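Local coordinates for TssK (PDB 5Y0E), which serves as a structural component of the bacterial type VI secretion system baseplate, where it probably links the baseplate to the membrane complex, at the interface of chains A and B. Numbering follows the deposited sequence. Chains: chain A/B, TssK.

The centres of contact 1 and contact 2 lie about 54 Å apart, and they share no residues: two separate patches of one interface between copies of TssK. Contact 1 involves the N-terminal strand 6-7, helix 17-37 and the strands 124-131 and 142-149; contact 2 joins helices 197-222 and 229-253 of chain A to helix 259-273 and the loop after it in chain B. Each patch pairs different surfaces of the two copies, so the same faces could be used again by a third, consistent with the deposited trimer. Binding at widely spaced points would limit rocking between neighbours.

Contact 1: the interface of chains A and B. Residues chain A 20, 24-25, 28, 124, 145-147; chain B 6-9, 23, 26-27.
In this TssK baseplate-protein interface the N-terminal strand 6-7 of chain B adds antiparallel to the edge of strand 142-149 of chain A, beside helix 17-37 of both copies. Backbone bonds make the register: B:Val8 N donates to A:Gln145 O at 2.8 Å, nearly straight (161° at H), and A:Gly147 N donates back to B:Lys6 O at 2.5 Å. Both donors lie in the plane of the carbonyl they meet.

Aromatic packing covers the next residue. A:Phe20 is stacked on the six-membered ring of B:Trp9, centroids 4.3 Å apart and planes 19° from parallel, while its CB sits over the five-membered ring in a CH-pi contact, 3.4 Å from that ring's centroid. B:Val7 CG1 covers the opposite indole face, so the ring is sandwiched.

Polar side chains complete the patch. The indole N-H, B:Trp9 NE1, points in its ring plane at the carboxylate oxygen A:Glu24 OE2 (3.2 Å), reaching it from above the carboxylate plane; the two planes are steeply inclined. A:Glu24 comes tip to tip with B:Lys6, extended beyond CG, but the ammonium NZ passes on to a long salt bridge with A:Glu28 OE2 (3.8 Å). The phenol OH of B:Tyr26 donates to that same oxygen at 2.5 Å, with ring and carboxylate planes nearly perpendicular (82°). With CG anti to the backbone N, the B:Tyr26 ring lies under B:Lys6 CB and its OH reaches A:Glu28. The lysine, fully extended with CG anti to the backbone N, crosses A:Tyr124, its CD 3.8 Å from the ring atom CZ. One ammonium near two carboxylates would favour their ionised forms and partly offset their mutual repulsion.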
loop_
_atom_site.group_PDB
_atom_site.type_symbol
_atom_site.label_atom_id
_atom_site.label_comp_id
_atom_site.label_asym_id
_atom_site.label_seq_id
_atom_site.Cartn_x
_atom_site.Cartn_y
_atom_site.Cartn_z
ATOM N N PHE A 20 4.464 -27.058 -35.211
ATOM C CA PHE A 20 3.689 -26.888 -34.020
ATOM C C PHE A 20 4.557 -26.647 -32.817
ATOM O O PHE A 20 4.209 -25.903 -31.950
ATOM C CB PHE A 20 2.821 -28.099 -33.816
ATOM C CG PHE A 20 1.898 -28.345 -34.941
ATOM C CD1 PHE A 20 2.334 -28.979 -36.067
ATOM C CD2 PHE A 20 0.606 -27.919 -34.886
ATOM C CE1 PHE A 20 1.496 -29.198 -37.114
ATOM C CE2 PHE A 20 -0.242 -28.135 -35.930
ATOM C CZ PHE A 20 0.209 -28.776 -37.049
ATOM N N GLU A 24 4.315 -23.238 -30.520
ATOM C CA GLU A 24 4.060 -23.174 -29.088
ATOM C C GLU A 24 5.187 -22.431 -28.379
ATOM O O GLU A 24 4.936 -21.646 -27.461
ATOM C CB GLU A 24 3.854 -24.580 -28.514
ATOM C CG GLU A 24 2.441 -25.135 -28.765
ATOM C CD GLU A 24 2.159 -26.531 -28.193
ATOM O OE1 GLU A 24 0.991 -26.821 -27.851
ATOM O OE2 GLU A 24 3.091 -27.356 -28.082
ATOM N N ASN A 25 6.427 -22.622 -28.822
ATOM C CA ASN A 25 7.522 -21.820 -28.286
ATOM C C ASN A 25 7.247 -20.335 -28.475
ATOM O O ASN A 25 7.291 -19.555 -27.519
ATOM C CB ASN A 25 8.844 -22.201 -28.950
ATOM C CG ASN A 25 9.447 -23.460 -28.377
ATOM O OD1 ASN A 25 8.815 -24.190 -27.628
ATOM N ND2 ASN A 25 10.680 -23.724 -28.740
ATOM N N GLU A 28 4.290 -19.180 -26.249
ATOM C CA GLU A 28 4.722 -19.157 -24.858
ATOM C C GLU A 28 5.607 -17.957 -24.596
ATOM O O GLU A 28 5.433 -17.260 -23.602
ATOM C CB GLU A 28 5.455 -20.453 -24.504
ATOM C CG GLU A 28 4.603 -21.487 -23.816
ATOM C CD GLU A 28 5.131 -22.887 -23.990
ATOM O OE1 GLU A 28 6.328 -23.024 -24.269
ATOM O OE2 GLU A 28 4.357 -23.856 -23.859
ATOM N N TYR A 124 9.693 -31.983 -20.406
ATOM C CA TYR A 124 8.461 -32.715 -20.397
ATOM C C TYR A 124 8.589 -34.206 -20.517
ATOM O O TYR A 124 9.522 -34.709 -21.081
ATOM C CB TYR A 124 7.578 -32.216 -21.525
ATOM C CG TYR A 124 7.086 -30.813 -21.349
ATOM C CD1 TYR A 124 5.925 -30.564 -20.689
ATOM C CD2 TYR A 124 7.785 -29.750 -21.851
ATOM C CE1 TYR A 124 5.469 -29.298 -20.521
ATOM C CE2 TYR A 124 7.337 -28.475 -21.688
ATOM C CZ TYR A 124 6.172 -28.260 -21.021
ATOM O OH TYR A 124 5.709 -26.999 -20.849
ATOM N N GLN A 145 -0.941 -37.750 -27.106
ATOM C CA GLN A 145 0.189 -37.675 -26.201
ATOM C C GLN A 145 0.302 -36.257 -25.650
ATOM O O GLN A 145 0.538 -35.304 -26.400
ATOM C CB GLN A 145 1.474 -38.094 -26.904
ATOM C CG GLN A 145 1.885 -39.482 -26.503
ATOM C CD GLN A 145 3.076 -40.002 -27.255
ATOM O OE1 GLN A 145 3.395 -39.535 -28.337
ATOM N NE2 GLN A 145 3.760 -40.968 -26.669
ATOM N N PHE A 146 0.122 -36.129 -24.344
ATOM C CA PHE A 146 0.289 -34.865 -23.653
ATOM C C PHE A 146 1.680 -34.761 -23.053
ATOM O O PHE A 146 2.438 -35.721 -22.999
ATOM C CB PHE A 146 -0.744 -34.703 -22.551
ATOM C CG PHE A 146 -2.130 -34.535 -23.045
ATOM C CD1 PHE A 146 -2.595 -33.293 -23.419
ATOM C CD2 PHE A 146 -2.990 -35.620 -23.112
ATOM C CE1 PHE A 146 -3.909 -33.136 -23.868
ATOM C CE2 PHE A 146 -4.293 -35.470 -23.556
ATOM C CZ PHE A 146 -4.756 -34.226 -23.934
ATOM N N GLY A 147 2.000 -33.563 -22.591
ATOM C CA GLY A 147 3.276 -33.289 -21.946
ATOM C C GLY A 147 3.061 -32.938 -20.488
ATOM O O GLY A 147 2.126 -32.216 -20.147
ATOM N N LYS B 6 -0.021 -29.723 -22.199
ATOM C CA LYS B 6 0.581 -29.397 -23.474
ATOM C C LYS B 6 0.590 -30.616 -24.382
ATOM O O LYS B 6 0.853 -31.735 -23.947
ATOM C CB LYS B 6 1.995 -28.863 -23.259
ATOM C CG LYS B 6 2.693 -28.428 -24.491
ATOM C CD LYS B 6 4.044 -27.878 -24.179
ATOM C CE LYS B 6 4.746 -27.463 -25.465
ATOM N NZ LYS B 6 6.124 -26.889 -25.308
ATOM N N VAL B 7 0.275 -30.388 -25.642
ATOM C CA VAL B 7 0.205 -31.438 -26.645
ATOM C C VAL B 7 1.613 -31.770 -27.100
ATOM O O VAL B 7 2.446 -30.876 -27.277
ATOM C CB VAL B 7 -0.669 -30.969 -27.822
ATOM C CG1 VAL B 7 -0.575 -31.919 -28.988
ATOM C CG2 VAL B 7 -2.091 -30.789 -27.373
ATOM N N VAL B 8 1.898 -33.054 -27.263
ATOM C CA VAL B 8 3.137 -33.499 -27.882
ATOM C C VAL B 8 2.849 -33.772 -29.341
ATOM O O VAL B 8 1.852 -34.417 -29.671
ATOM C CB VAL B 8 3.702 -34.752 -27.196
ATOM C CG1 VAL B 8 4.903 -35.262 -27.959
ATOM C CG2 VAL B 8 4.086 -34.447 -25.779
ATOM N N TRP B 9 3.702 -33.272 -30.209
ATOM C CA TRP B 9 3.548 -33.434 -31.644
ATOM C C TRP B 9 4.668 -34.342 -32.133
ATOM O O TRP B 9 5.837 -33.955 -32.121
ATOM C CB TRP B 9 3.583 -32.078 -32.344
ATOM C CG TRP B 9 2.744 -31.028 -31.685
ATOM C CD1 TRP B 9 3.109 -30.225 -30.662
ATOM C CD2 TRP B 9 1.406 -30.655 -32.025
ATOM N NE1 TRP B 9 2.093 -29.382 -30.333
ATOM C CE2 TRP B 9 1.032 -29.627 -31.156
ATOM C CE3 TRP B 9 0.494 -31.087 -32.987
ATOM C CZ2 TRP B 9 -0.217 -29.026 -31.207
ATOM C CZ3 TRP B 9 -0.739 -30.491 -33.036
ATOM C CH2 TRP B 9 -1.087 -29.474 -32.158
ATOM N N ALA B 23 -4.497 -28.059 -27.726
ATOM C CA ALA B 23 -3.404 -27.107 -27.706
ATOM C C ALA B 23 -3.901 -25.704 -27.439
ATOM O O ALA B 23 -3.136 -24.864 -26.961
ATOM C CB ALA B 23 -2.631 -27.139 -29.009
ATOM N N TYR B 26 -4.552 -25.429 -23.607
ATOM C CA TYR B 26 -3.347 -25.363 -22.804
ATOM C C TYR B 26 -2.746 -23.970 -22.848
ATOM O O TYR B 26 -2.361 -23.425 -21.817
ATOM C CB TYR B 26 -2.341 -26.403 -23.286
ATOM C CG TYR B 26 -0.926 -26.033 -22.970
ATOM C CD1 TYR B 26 -0.410 -26.195 -21.691
ATOM C CD2 TYR B 26 -0.109 -25.493 -23.933
ATOM C CE1 TYR B 26 0.865 -25.832 -21.396
ATOM C CE2 TYR B 26 1.168 -25.134 -23.645
ATOM C CZ TYR B 26 1.652 -25.303 -22.374
ATOM O OH TYR B 26 2.934 -24.931 -22.107
ATOM N N LEU B 27 -2.637 -23.389 -24.039
ATOM C CA LEU B 27 -2.080 -22.049 -24.131
ATOM C C LEU B 27 -2.985 -21.026 -23.477
ATOM O O LEU B 27 -2.508 -19.991 -23.017
ATOM C CB LEU B 27 -1.851 -21.670 -25.575
ATOM C CG LEU B 27 -0.681 -22.359 -26.232
ATOM C CD1 LEU B 27 -0.910 -22.335 -27.710
ATOM C CD2 LEU B 27 0.564 -21.624 -25.903
#

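Contact 2: the interface of chains A and B. Residues chain A 214, 218, 238-239, 242, 245-246; chain B 271-272, 275, 280-282.
Backbone geometry sets this helix-to-loop contact of TssK: helix 229-253 of chain A is regular, whereas chain B leaves helix 259-273 through the 3-10 turn 274-276 and reaches B:Arg280 with a positive phi (80°), then an extended B:Thr281, which turns the B:Arg280 carbonyl toward chain A. A:Asn242 is the polar centre. Its CG is anti to the carbonyl carbon, and its amide nitrogen ND2 donates twice, to the hydroxyl B:Ser275 OG at 2.8 Å, almost straight (174° at H) and in the amide plane, and to B:Arg280 O at 2.9 Å, in that carbonyl's plane. The two acceptors fix the rotation of the amide. B:Ser275 OG in turn donates to B:Glu272 O (2.6 Å), on a lone pair of that carbonyl, so the hydroxyl relays the bond into the last turn of the preceding helix, 259-273. Within chain A, A:Ser214 OG makes only a weak bond to A:Asn242 OD1, and may add a little to holding the amide.

At the backbone of A:Asn242, B:Thr271 OG1, placed between its own backbone N and carbonyl carbon (chi1 57°), donates to A:Asn242 O at 2.8 Å from above the carbonyl plane. Its methyl CG2 meets A:Gly246 CA at 3.7 Å.

Apolar groups fill the flanks. The B:Thr281 methyl CG2, anti to the backbone N, faces A:Ser214 CB and, crossing at about a right angle, A:Leu245 CD1. That leucine methyl also lies 3.9 Å from B:Pro282 CD, and A:Leu238 CD2 packs against B:Arg280 CB at 4.0 Å. Beside B:Ser275, A:Gln239 contributes its CG to the CB of the serine.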
loop_
_atom_site.group_PDB
_atom_site.type_symbol
_atom_site.label_atom_id
_atom_site.label_comp_id
_atom_site.label_asym_id
_atom_site.label_seq_id
_atom_site.Cartn_x
_atom_site.Cartn_y
_atom_site.Cartn_z
ATOM N N SER A 214 -3.362 1.710 19.431
ATOM C CA SER A 214 -4.390 2.666 19.061
ATOM C C SER A 214 -5.405 2.863 20.176
ATOM O O SER A 214 -5.785 3.988 20.504
ATOM C CB SER A 214 -5.082 2.163 17.809
ATOM O OG SER A 214 -5.629 3.233 17.120
ATOM N N SER A 218 -5.294 6.501 22.230
ATOM C CA SER A 218 -6.453 7.335 22.049
ATOM C C SER A 218 -7.128 7.653 23.353
ATOM O O SER A 218 -7.555 8.740 23.570
ATOM C CB SER A 218 -7.436 6.692 21.106
ATOM O OG SER A 218 -7.897 5.506 21.641
ATOM N N LEU A 238 0.037 8.343 17.321
ATOM C CA LEU A 238 -1.283 7.781 17.110
ATOM C C LEU A 238 -1.750 8.000 15.670
ATOM O O LEU A 238 -2.301 7.096 15.043
ATOM C CB LEU A 238 -2.252 8.392 18.108
ATOM C CG LEU A 238 -3.719 7.990 17.991
ATOM C CD1 LEU A 238 -3.924 6.488 18.142
ATOM C CD2 LEU A 238 -4.511 8.714 19.014
ATOM N N GLN A 239 -1.500 9.182 15.124
ATOM C CA GLN A 239 -1.757 9.426 13.717
ATOM C C GLN A 239 -1.086 8.400 12.844
ATOM O O GLN A 239 -1.689 7.891 11.896
ATOM C CB GLN A 239 -1.246 10.785 13.319
ATOM C CG GLN A 239 -2.260 11.727 13.000
ATOM C CD GLN A 239 -1.692 13.096 12.976
ATOM O OE1 GLN A 239 -1.578 13.729 14.020
ATOM N NE2 GLN A 239 -1.341 13.584 11.788
ATOM N N ASN A 242 -2.687 5.232 13.206
ATOM C CA ASN A 242 -4.028 5.199 12.630
ATOM C C ASN A 242 -3.993 4.974 11.124
ATOM O O ASN A 242 -4.800 4.215 10.597
ATOM C CB ASN A 242 -4.770 6.475 12.978
ATOM C CG ASN A 242 -5.332 6.438 14.365
ATOM O OD1 ASN A 242 -5.507 5.379 14.929
ATOM N ND2 ASN A 242 -5.643 7.590 14.911
ATOM N N LEU A 245 -3.544 1.243 10.743
ATOM C CA LEU A 245 -4.761 0.492 11.014
ATOM C C LEU A 245 -5.512 0.181 9.723
ATOM O O LEU A 245 -5.983 -0.946 9.509
ATOM C CB LEU A 245 -5.655 1.286 11.949
ATOM C CG LEU A 245 -5.512 1.042 13.441
ATOM C CD1 LEU A 245 -6.594 1.811 14.171
ATOM C CD2 LEU A 245 -5.617 -0.427 13.733
ATOM N N GLY A 246 -5.594 1.156 8.837
ATOM C CA GLY A 246 -6.304 0.964 7.605
ATOM C C GLY A 246 -5.492 0.170 6.632
ATOM O O GLY A 246 -6.009 -0.710 5.961
ATOM N N THR B 271 -8.715 6.121 7.966
ATOM C CA THR B 271 -8.286 5.768 9.317
ATOM C C THR B 271 -7.288 6.764 9.876
ATOM O O THR B 271 -7.295 7.029 11.069
ATOM C CB THR B 271 -7.676 4.373 9.373
ATOM O OG1 THR B 271 -6.592 4.292 8.460
ATOM C CG2 THR B 271 -8.695 3.345 9.051
ATOM N N GLU B 272 -6.428 7.322 9.056
ATOM C CA GLU B 272 -5.590 8.355 9.610
ATOM C C GLU B 272 -6.408 9.589 9.951
ATOM O O GLU B 272 -6.117 10.272 10.933
ATOM C CB GLU B 272 -4.453 8.692 8.655
ATOM C CG GLU B 272 -3.527 9.729 9.244
ATOM C CD GLU B 272 -2.275 9.932 8.471
ATOM O OE1 GLU B 272 -1.559 10.902 8.765
ATOM O OE2 GLU B 272 -1.984 9.127 7.575
ATOM N N SER B 275 -7.987 10.190 13.455
ATOM C CA SER B 275 -7.168 10.804 14.483
ATOM C C SER B 275 -7.736 12.130 14.946
ATOM O O SER B 275 -7.547 12.517 16.105
ATOM C CB SER B 275 -5.754 11.024 13.959
ATOM O OG SER B 275 -5.241 9.860 13.358
ATOM N N ARG B 280 -10.548 9.844 18.196
ATOM C CA ARG B 280 -9.114 9.806 17.981
ATOM C C ARG B 280 -8.673 8.540 17.262
ATOM O O ARG B 280 -7.495 8.432 16.918
ATOM C CB ARG B 280 -8.307 9.915 19.289
ATOM C CG ARG B 280 -7.803 11.258 19.682
ATOM C CD ARG B 280 -8.804 12.332 19.553
ATOM N NE ARG B 280 -8.376 13.516 20.278
ATOM C CZ ARG B 280 -8.826 14.734 20.025
ATOM N NH1 ARG B 280 -9.695 14.925 19.053
ATOM N NH2 ARG B 280 -8.402 15.761 20.738
ATOM N N THR B 281 -9.558 7.572 17.045
ATOM C CA THR B 281 -9.243 6.296 16.434
ATOM C C THR B 281 -10.442 5.871 15.617
ATOM O O THR B 281 -11.559 6.271 15.939
ATOM C CB THR B 281 -8.971 5.241 17.498
ATOM O OG1 THR B 281 -8.110 5.810 18.442
ATOM C CG2 THR B 281 -8.268 4.116 16.948
ATOM N N PRO B 282 -10.254 5.063 14.581
ATOM C CA PRO B 282 -11.420 4.491 13.892
ATOM C C PRO B 282 -12.337 3.746 14.848
ATOM O O PRO B 282 -11.893 3.092 15.788
ATOM C CB PRO B 282 -10.783 3.552 12.871
ATOM C CG PRO B 282 -9.485 4.210 12.567
ATOM C CD PRO B 282 -9.011 4.827 13.830
#